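PDB 4F3N: uncharacterized ACR, COG1565 superfamily from Burkholderia thailandensis, which is of unknown function but has a methyltransferase fold and probably uses S-adenosylmethionine, perhaps to methylate protein arginines symmetrically. Local coordinates for residues Arg283-Met288 against Ala294-Tyr299; Cys318-Arg323 against Pro328-Gly333; Leu151-Leu156 against Gly187-Gly192; Ala370-Val375 against Gln395-Glu400. All blocks are in the same frame, centred on the assembly; numbering follows the deposited sequence.

Contact 1 of 4, residues Arg283-Met288 against Ala294-Tyr299; sequences RTVCAM and AFFIDY
Val285 and Phe296 approach each other from opposite directions, the valine out of the helix and the phenylalanine out of the strand. They meet through a single methyl group: CG1 of Val285 lies 4.2 Å from CZ of Phe296. That methyl sits near the plane of the ring, at its edge, so the phenyl is met at its far corner and not over a face. The same CG1 is 4.1 Å from CB of Ala294, two residues earlier on the same side of the strand. One branch therefore carries the whole apolar contact, and it is put there by a chi1 of 174°, which sets CG1 anti to the backbone N. All three residues are buried, and no hydrogen bond crosses between 283-288 and 294-299. Asp298 OD1 accepts the backbone N-H of Tyr299 through its anti lone pair, N to OD1 3.0 Å, and OD2 takes the N-H of Asp218. Helix 276-288 leads into strand 293-298, parallel to its neighbour 210-214, at the end of a long connection that contains most of a second, antiparallel sheet. Strand 407-414 runs antiparallel on the other flank, where Phe412 touches both Cys286 and Phe296.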
# COMPACT_ATOMS: atom_id res chain seq x y z
N ARG A 283 8.38 -10.38 -2.67
CA ARG A 283 9.37 -11.33 -3.17
C ARG A 283 9.74 -10.99 -4.60
O ARG A 283 10.91 -11.05 -4.93
CB ARG A 283 8.85 -12.76 -3.09
CG ARG A 283 8.74 -13.27 -1.67
CD ARG A 283 8.22 -14.69 -1.68
NE ARG A 283 8.21 -15.29 -0.36
CZ ARG A 283 7.54 -16.39 -0.02
NH1 ARG A 283 6.80 -17.05 -0.91
NH2 ARG A 283 7.63 -16.86 1.22
N THR A 284 8.74 -10.72 -5.43
CA THR A 284 8.97 -10.48 -6.86
C THR A 284 9.80 -9.22 -7.04
O THR A 284 10.73 -9.19 -7.82
CB THR A 284 7.63 -10.37 -7.63
OG1 THR A 284 6.91 -11.63 -7.49
CG2 THR A 284 7.85 -10.02 -9.06
N VAL A 285 9.46 -8.16 -6.31
CA VAL A 285 10.25 -6.91 -6.37
C VAL A 285 11.70 -7.08 -5.95
O VAL A 285 12.63 -6.58 -6.60
CB VAL A 285 9.58 -5.82 -5.52
CG1 VAL A 285 10.46 -4.55 -5.44
CG2 VAL A 285 8.19 -5.54 -6.09
N CYS A 286 11.92 -7.81 -4.87
CA CYS A 286 13.24 -7.95 -4.30
C CYS A 286 14.09 -8.92 -5.15
O CYS A 286 15.31 -8.78 -5.21
CB CYS A 286 13.18 -8.36 -2.83
SG CYS A 286 12.64 -7.01 -1.76
N ALA A 287 13.44 -9.84 -5.84
CA ALA A 287 14.17 -10.72 -6.75
C ALA A 287 14.55 -9.94 -8.03
O ALA A 287 15.61 -10.17 -8.64
CB ALA A 287 13.36 -11.96 -7.07
N MET A 288 13.68 -9.03 -8.43
CA MET A 288 13.90 -8.15 -9.59
C MET A 288 15.00 -7.14 -9.36
O MET A 288 15.76 -6.82 -10.26
CB MET A 288 12.58 -7.41 -9.90
CG MET A 288 12.68 -6.25 -10.88
SD MET A 288 11.27 -5.14 -10.82
CE MET A 288 11.64 -4.25 -9.31
N ALA A 294 14.33 -0.49 -2.33
CA ALA A 294 12.87 -0.52 -2.50
C ALA A 294 12.30 -0.04 -1.19
O ALA A 294 12.64 -0.60 -0.13
CB ALA A 294 12.32 -1.91 -2.88
N PHE A 295 11.51 1.03 -1.25
CA PHE A 295 10.83 1.60 -0.09
C PHE A 295 9.34 1.31 -0.19
O PHE A 295 8.75 1.60 -1.23
CB PHE A 295 10.97 3.12 -0.07
CG PHE A 295 12.40 3.63 0.09
CD1 PHE A 295 12.90 3.98 1.35
CD2 PHE A 295 13.21 3.76 -1.01
CE1 PHE A 295 14.18 4.49 1.52
CE2 PHE A 295 14.49 4.25 -0.86
CZ PHE A 295 14.96 4.62 0.40
N PHE A 296 8.76 0.75 0.87
CA PHE A 296 7.31 0.60 1.01
C PHE A 296 6.81 1.40 2.17
O PHE A 296 7.36 1.30 3.26
CB PHE A 296 6.94 -0.88 1.16
CG PHE A 296 7.35 -1.71 -0.02
CD1 PHE A 296 6.62 -1.68 -1.21
CD2 PHE A 296 8.49 -2.49 0.04
CE1 PHE A 296 7.01 -2.48 -2.30
CE2 PHE A 296 8.90 -3.23 -1.06
CZ PHE A 296 8.16 -3.23 -2.22
N ILE A 297 5.83 2.27 1.92
CA ILE A 297 5.24 3.13 2.91
C ILE A 297 3.81 2.69 3.08
O ILE A 297 3.06 2.61 2.09
CB ILE A 297 5.23 4.61 2.44
CG1 ILE A 297 6.68 5.02 2.07
CG2 ILE A 297 4.67 5.53 3.55
CD1 ILE A 297 6.85 5.35 0.60
N ASP A 298 3.41 2.38 4.31
CA ASP A 298 2.04 1.93 4.53
C ASP A 298 1.71 1.85 5.99
O ASP A 298 2.59 1.83 6.87
CB ASP A 298 1.83 0.55 3.87
CG ASP A 298 0.58 0.45 3.04
OD1 ASP A 298 -0.49 1.00 3.45
OD2 ASP A 298 0.65 -0.19 1.96
N TYR A 299 0.42 1.79 6.25
CA TYR A 299 -0.07 1.58 7.61
C TYR A 299 -0.08 0.11 7.99
O TYR A 299 -0.43 -0.79 7.19
CB TYR A 299 -1.43 2.23 7.78
CG TYR A 299 -2.43 2.00 6.65
CD1 TYR A 299 -2.54 2.89 5.56
CD2 TYR A 299 -3.27 0.90 6.67
CE1 TYR A 299 -3.47 2.70 4.56
CE2 TYR A 299 -4.21 0.69 5.63
CZ TYR A 299 -4.30 1.60 4.60
OH TYR A 299 -5.21 1.40 3.58

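Contact 2 of 4, residues Cys318-Arg323 against Pro328-Gly333; sequences CHYRHR and PFVYPG. With SO4 (sulfate ion), chain B.
Arg321 NH2 donates to sulfate O1 at 2.8 Å, with an N-H...O angle of 154°, and this is the shortest polar bond here. NE makes a second bond, to sulfate O3 at 3.0 Å and 161°. The two N-H groups thus present one edge of the guanidinium to the ion, whose sulfur lies in the guanidinium plane. The bend of the chain at chi3 turns that edge to the sulfate, which probably came from the crystallisation liquor. On its way there the arginine passes over Tyr320, with CD 3.5 Å above one ring face and displaced toward the rim. The opposite face receives CG1 of Val330, 4.2 Å above the plane and likewise off centre, so the phenol is sandwiched between two aliphatic groups. Tyr331 meets the same ring obliquely: the planes differ by 34°, and CD2 of Tyr331 comes within 3.5 Å of CZ of Tyr320. The hydroxyl of Tyr320 is hydrogen-bonded to the carbonyl O of Pro48. At the strand end of the contact, Cys318 SG lies 3.5 Å from CA of Pro328 and 3.9 Å from its CB, a sulfur-to-proline packing with no hydrogen bond across the segments. Strand 317-319 pairs antiparallel with 324-325 on one flank and 336-342 on the other. The 328-333 loop, which joins those two flanking strands, folds back over the hairpin, its prolines packed on helix 78-87 through Phe78, Tyr81 and Val85.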
# COMPACT_ATOMS: atom_id res chain seq x y z
N CYS A 318 -13.24 -0.61 4.99
CA CYS A 318 -13.79 -0.17 3.74
C CYS A 318 -14.11 1.32 3.82
O CYS A 318 -14.39 1.85 4.90
CB CYS A 318 -15.06 -0.97 3.42
SG CYS A 318 -14.82 -2.76 3.54
N HIS A 319 -14.07 1.99 2.67
CA HIS A 319 -14.36 3.41 2.60
C HIS A 319 -15.31 3.65 1.49
O HIS A 319 -14.96 3.47 0.34
CB HIS A 319 -13.08 4.21 2.37
CG HIS A 319 -12.01 3.90 3.36
ND1 HIS A 319 -11.13 2.89 3.17
CD2 HIS A 319 -11.71 4.45 4.59
CE1 HIS A 319 -10.31 2.81 4.24
NE2 HIS A 319 -10.65 3.76 5.10
N TYR A 320 -16.51 4.11 1.85
CA TYR A 320 -17.55 4.42 0.89
C TYR A 320 -17.94 5.89 1.07
O TYR A 320 -18.44 6.26 2.14
CB TYR A 320 -18.74 3.49 1.12
CG TYR A 320 -19.93 3.79 0.21
CD1 TYR A 320 -19.82 3.71 -1.16
CD2 TYR A 320 -21.14 4.23 0.74
CE1 TYR A 320 -20.89 4.01 -2.00
CE2 TYR A 320 -22.21 4.51 -0.09
CZ TYR A 320 -22.08 4.43 -1.46
OH TYR A 320 -23.18 4.73 -2.29
N ARG A 321 -17.71 6.68 0.02
CA ARG A 321 -17.94 8.13 0.06
C ARG A 321 -17.22 8.69 1.29
O ARG A 321 -17.83 9.35 2.15
CB ARG A 321 -19.42 8.46 0.07
CG ARG A 321 -20.17 7.90 -1.13
CD ARG A 321 -21.66 7.94 -0.90
NE ARG A 321 -22.26 9.27 -1.07
CZ ARG A 321 -22.95 9.69 -2.14
NH1 ARG A 321 -23.12 8.90 -3.20
NH2 ARG A 321 -23.50 10.91 -2.15
N HIS A 322 -15.94 8.35 1.40
CA HIS A 322 -15.11 8.73 2.54
C HIS A 322 -15.88 8.59 3.84
O HIS A 322 -16.06 9.55 4.59
CB HIS A 322 -14.56 10.15 2.33
N ARG A 323 -16.40 7.38 4.07
CA ARG A 323 -16.93 6.96 5.36
C ARG A 323 -16.33 5.58 5.61
O ARG A 323 -16.50 4.67 4.80
CB ARG A 323 -18.45 6.87 5.34
N PRO A 328 -17.38 -5.20 3.51
CA PRO A 328 -16.92 -5.20 2.13
C PRO A 328 -17.97 -5.53 1.06
O PRO A 328 -17.63 -5.49 -0.11
CB PRO A 328 -15.86 -6.29 2.13
CG PRO A 328 -16.38 -7.25 3.11
CD PRO A 328 -16.94 -6.41 4.22
N PHE A 329 -19.21 -5.84 1.45
CA PHE A 329 -20.26 -6.22 0.53
C PHE A 329 -21.13 -5.00 0.16
O PHE A 329 -22.00 -5.09 -0.69
CB PHE A 329 -21.11 -7.32 1.19
CG PHE A 329 -20.31 -8.53 1.57
CD1 PHE A 329 -19.38 -9.07 0.67
CD2 PHE A 329 -20.44 -9.09 2.79
CE1 PHE A 329 -18.60 -10.17 1.01
CE2 PHE A 329 -19.70 -10.21 3.14
CZ PHE A 329 -18.77 -10.72 2.25
N VAL A 330 -20.84 -3.86 0.76
CA VAL A 330 -21.48 -2.58 0.32
C VAL A 330 -21.01 -2.19 -1.10
O VAL A 330 -19.81 -2.15 -1.39
CB VAL A 330 -21.19 -1.44 1.34
CG1 VAL A 330 -21.53 -0.06 0.75
CG2 VAL A 330 -21.92 -1.71 2.66
N TYR A 331 -21.98 -1.90 -1.96
CA TYR A 331 -21.77 -1.42 -3.32
C TYR A 331 -20.44 -1.86 -3.95
O TYR A 331 -19.53 -1.04 -4.11
CB TYR A 331 -21.94 0.11 -3.38
CG TYR A 331 -23.34 0.54 -3.06
CD1 TYR A 331 -24.41 0.11 -3.85
CD2 TYR A 331 -23.61 1.32 -1.95
CE1 TYR A 331 -25.72 0.47 -3.53
CE2 TYR A 331 -24.91 1.69 -1.63
CZ TYR A 331 -25.95 1.23 -2.41
OH TYR A 331 -27.25 1.62 -2.11
N PRO A 332 -20.33 -3.15 -4.30
CA PRO A 332 -19.14 -3.63 -5.00
C PRO A 332 -18.73 -2.71 -6.17
O PRO A 332 -19.56 -2.36 -7.01
CB PRO A 332 -19.56 -5.01 -5.52
CG PRO A 332 -20.55 -5.48 -4.54
CD PRO A 332 -21.32 -4.23 -4.12
N GLY A 333 -17.47 -2.35 -6.20
CA GLY A 333 -16.95 -1.50 -7.27
C GLY A 333 -16.98 -0.02 -6.93
O GLY A 333 -16.36 0.79 -7.65
S SO4 B . -22.18 12.45 0.75
O1 SO4 B . -23.56 11.97 0.47
O2 SO4 B . -22.14 13.27 1.99
O3 SO4 B . -21.32 11.24 0.93
O4 SO4 B . -21.63 13.28 -0.36

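Contact 3 of 4, residues Leu151-Leu156 against Gly187-Gly192; sequences LAAGLL and GAQAPG
Ala153 puts its methyl against the end of the neighbouring helix, where CB is 4.0 Å from CB of Gln189 and 4.2 Å from CB of Ala190. The short side chains let the backbones come close, with CA of Ala153 only 5.4 Å from CA of Ala190. Ala190 is the first residue to leave helical geometry after 179-189, and its methyl also lies 4.2 Å from the carbonyl O of Ala153; that oxygen accepts a bond from Thr157 OG1. These are ordinary van der Waals distances, and no hydrogen bond crosses the segments. The other side is looser. Gln189 is exposed and touches mainly through CB, its chain extended beyond CG, with the amide oxygen OE1 4.3 Å from CB of Ala153. Leu156 also points toward 187-192, but its CD1 stays 5.0 Å from CB of Ala190 and it packs on Tyr169 of strand 168-172. The arrangement joins successive helices that flank the sheet of a Rossmann-type fold: helix 150-161 follows strand 140-144, and helix 179-189 follows the adjacent parallel strand 168-172. Ala152 falls in a GxGxxA pattern at the start of helix 150-161, consistent with the glycine-rich loop of S-adenosylmethionine-dependent methyltransferases.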
# COMPACT_ATOMS: atom_id res chain seq x y z
N LEU A 151 2.67 11.92 -6.24
CA LEU A 151 3.98 11.61 -5.67
C LEU A 151 5.07 11.63 -6.73
O LEU A 151 6.16 12.13 -6.49
CB LEU A 151 3.97 10.25 -4.96
CG LEU A 151 5.30 9.83 -4.32
CD1 LEU A 151 5.71 10.80 -3.25
CD2 LEU A 151 5.17 8.46 -3.63
N ALA A 152 4.78 11.08 -7.92
CA ALA A 152 5.76 11.06 -9.00
C ALA A 152 6.14 12.49 -9.36
O ALA A 152 7.33 12.80 -9.49
CB ALA A 152 5.20 10.31 -10.25
N ALA A 153 5.15 13.37 -9.54
CA ALA A 153 5.44 14.75 -9.91
C ALA A 153 6.30 15.42 -8.84
O ALA A 153 7.31 16.10 -9.14
CB ALA A 153 4.17 15.53 -10.16
N GLY A 154 5.96 15.17 -7.56
CA GLY A 154 6.68 15.74 -6.44
C GLY A 154 8.08 15.20 -6.32
O GLY A 154 9.02 15.97 -6.01
N LEU A 155 8.25 13.90 -6.52
CA LEU A 155 9.55 13.26 -6.31
C LEU A 155 10.50 13.63 -7.47
O LEU A 155 11.68 13.94 -7.29
CB LEU A 155 9.36 11.75 -6.19
CG LEU A 155 10.45 10.89 -5.61
CD1 LEU A 155 10.99 11.41 -4.27
CD2 LEU A 155 9.87 9.46 -5.39
N LEU A 156 9.94 13.66 -8.66
CA LEU A 156 10.71 14.06 -9.84
C LEU A 156 11.24 15.48 -9.66
O LEU A 156 12.44 15.77 -9.88
CB LEU A 156 9.83 14.01 -11.09
CG LEU A 156 9.88 12.78 -11.94
CD1 LEU A 156 8.88 12.91 -13.08
CD2 LEU A 156 11.31 12.62 -12.51
N GLY A 187 2.05 16.42 -16.54
CA GLY A 187 2.14 17.51 -17.51
C GLY A 187 1.88 18.85 -16.86
O GLY A 187 2.54 19.84 -17.19
N ALA A 188 0.93 18.87 -15.92
CA ALA A 188 0.51 20.07 -15.20
C ALA A 188 1.49 20.49 -14.11
O ALA A 188 1.77 21.68 -13.95
CB ALA A 188 -0.86 19.83 -14.59
N GLN A 189 2.01 19.53 -13.37
CA GLN A 189 2.78 19.79 -12.15
C GLN A 189 4.30 19.62 -12.27
O GLN A 189 5.03 20.11 -11.41
CB GLN A 189 2.25 18.90 -11.03
CG GLN A 189 0.83 19.25 -10.63
CD GLN A 189 0.29 18.44 -9.45
OE1 GLN A 189 1.05 18.02 -8.56
NE2 GLN A 189 -1.03 18.23 -9.43
N ALA A 190 4.77 18.95 -13.32
CA ALA A 190 6.19 18.70 -13.54
C ALA A 190 6.51 18.84 -15.03
O ALA A 190 7.11 17.93 -15.64
CB ALA A 190 6.56 17.31 -13.07
N PRO A 191 6.04 19.93 -15.66
CA PRO A 191 6.31 20.04 -17.10
C PRO A 191 7.81 20.01 -17.35
O PRO A 191 8.58 20.50 -16.55
CB PRO A 191 5.71 21.40 -17.50
CG PRO A 191 5.44 22.13 -16.24
CD PRO A 191 5.42 21.15 -15.09
N GLY A 192 8.23 19.35 -18.41
CA GLY A 192 9.65 19.33 -18.74
C GLY A 192 10.53 18.39 -17.93
O GLY A 192 11.71 18.29 -18.19

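Contact 4 of 4, residues Ala370-Val375 against Gln395-Glu400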
# COMPACT_ATOMS: atom_id res chain seq x y z
N ALA A 370 14.91 12.27 7.85
CA ALA A 370 15.11 12.72 6.49
C ALA A 370 15.04 14.24 6.37
O ALA A 370 15.33 14.80 5.29
CB ALA A 370 14.08 12.03 5.59
N GLY A 371 14.73 14.95 7.45
CA GLY A 371 14.81 16.40 7.40
C GLY A 371 13.53 17.16 7.17
O GLY A 371 13.60 18.32 6.76
N ILE A 372 12.36 16.58 7.47
CA ILE A 372 11.09 17.29 7.22
C ILE A 372 10.99 18.64 7.95
O ILE A 372 10.38 19.59 7.42
CB ILE A 372 9.83 16.43 7.48
CG1 ILE A 372 8.59 17.07 6.86
CG2 ILE A 372 9.64 16.14 8.99
CD1 ILE A 372 7.39 16.11 6.86
N THR A 373 11.52 18.71 9.17
CA THR A 373 11.40 19.96 9.92
C THR A 373 12.30 21.01 9.30
O THR A 373 12.00 22.20 9.38
CB THR A 373 11.68 19.81 11.42
OG1 THR A 373 13.00 19.34 11.64
CG2 THR A 373 10.68 18.81 12.05
N ASP A 374 13.36 20.56 8.65
CA ASP A 374 14.27 21.49 7.94
C ASP A 374 13.56 22.05 6.73
O ASP A 374 13.63 23.25 6.44
CB ASP A 374 15.58 20.80 7.52
CG ASP A 374 16.40 20.30 8.69
OD1 ASP A 374 16.23 20.78 9.84
OD2 ASP A 374 17.24 19.39 8.46
N VAL A 375 12.83 21.17 6.03
CA VAL A 375 12.01 21.58 4.92
C VAL A 375 11.01 22.63 5.40
O VAL A 375 10.90 23.69 4.83
CB VAL A 375 11.26 20.38 4.30
CG1 VAL A 375 10.31 20.83 3.18
CG2 VAL A 375 12.26 19.34 3.78
N GLN A 395 2.49 18.21 10.65
CA GLN A 395 1.92 17.57 11.82
C GLN A 395 1.08 16.37 11.45
O GLN A 395 1.11 15.35 12.14
CB GLN A 395 1.11 18.58 12.65
CG GLN A 395 0.52 17.98 13.90
CD GLN A 395 -0.15 19.03 14.76
OE1 GLN A 395 -1.08 19.71 14.29
NE2 GLN A 395 0.29 19.16 16.01
N LYS A 396 0.29 16.46 10.38
CA LYS A 396 -0.49 15.31 9.94
C LYS A 396 0.43 14.14 9.57
O LYS A 396 0.11 12.96 9.85
CB LYS A 396 -1.34 15.69 8.73
N LEU A 397 1.54 14.47 8.93
CA LEU A 397 2.49 13.42 8.49
C LEU A 397 3.22 12.73 9.65
O LEU A 397 3.56 11.56 9.53
CB LEU A 397 3.51 13.98 7.52
CG LEU A 397 2.99 14.33 6.13
CD1 LEU A 397 4.02 15.04 5.29
CD2 LEU A 397 2.49 13.09 5.38
N ILE A 398 3.48 13.45 10.75
CA ILE A 398 4.39 12.96 11.77
C ILE A 398 3.76 12.79 13.15
O ILE A 398 4.31 12.05 13.98
CB ILE A 398 5.73 13.79 11.88
CG1 ILE A 398 5.53 15.16 12.56
CG2 ILE A 398 6.36 13.95 10.47
CD1 ILE A 398 6.82 15.96 12.76
N SER A 399 2.59 13.39 13.39
CA SER A 399 1.96 13.23 14.69
C SER A 399 1.54 11.78 14.98
O SER A 399 0.99 11.09 14.13
CB SER A 399 0.76 14.19 14.85
OG SER A 399 0.06 13.84 16.03
N GLU A 400 1.76 11.34 16.22
CA GLU A 400 1.32 10.03 16.70
C GLU A 400 -0.21 9.90 16.57
O GLU A 400 -0.73 8.80 16.38
CB GLU A 400 1.71 9.83 18.18
CG GLU A 400 1.27 8.50 18.77
CD GLU A 400 1.45 8.44 20.28
OE1 GLU A 400 1.26 9.45 20.98
OE2 GLU A 400 1.77 7.34 20.77
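No ring or other flat group takes part where Ile372 meets Leu397 and Ile398; the contact is wholly aliphatic, methyl against methyl. It pairs the first turn of helix 372-376 with the last turn of 384-398. The former follows a Schellman motif at Gly371, which ends helix 363-369 with a positive phi of 98° and is at the same time the N-cap of the next helix. Its carbonyl O accepts the N-H of Val375 at 3.0 Å, closing the first turn that carries Ile372. From there Ile372 reaches out with both branches. The longer one has CG1 anti to the backbone N, chi1 -165°, and an extended chi2 of 168°, so CD1 projects to CD1 of Leu397 at 3.9 Å, the two side chains crossing obliquely. The shorter one brings CG2 to 4.2 Å from CG2 of Ile398. The gap between the backbones is bridged by side chains alone, CA of Ile372 and CA of Ile398 being 9.2 Å apart. Thr124 of helix 118-136 also touches Ile372, while Leu367 and Leu368 of helix 363-369 pack on Leu397 and Ile398 respectively. At the end of the second helix the carbonyl O of Leu397 receives the side-chain amide of Gln363, and the N-H of Ser399 still bonds to O of Gln395 at 2.8 Å.

In the fold
Contact 1 packs a helix on the mixed seven-stranded sheet, and contact 3 joins two helices that follow strands of it, in the strand order of class I methyltransferases. Contact 1 is the most central, its centre about 10 Å from that of the chain; contacts 3 and 4 lie about 23 Å from it, centre to centre. Asn214 binds S-adenosylhomocysteine, although no ligand occupies the site here: the side chains of Phe296 and Leu397 are each about 8 Å from its own, and that of Ala153 about 12 Å. The side chain of Leu397 is also about 9 Å from that of Thr113, the other binding residue. Contact 2, about 27 Å from contact 1 between centres, lies away from this site.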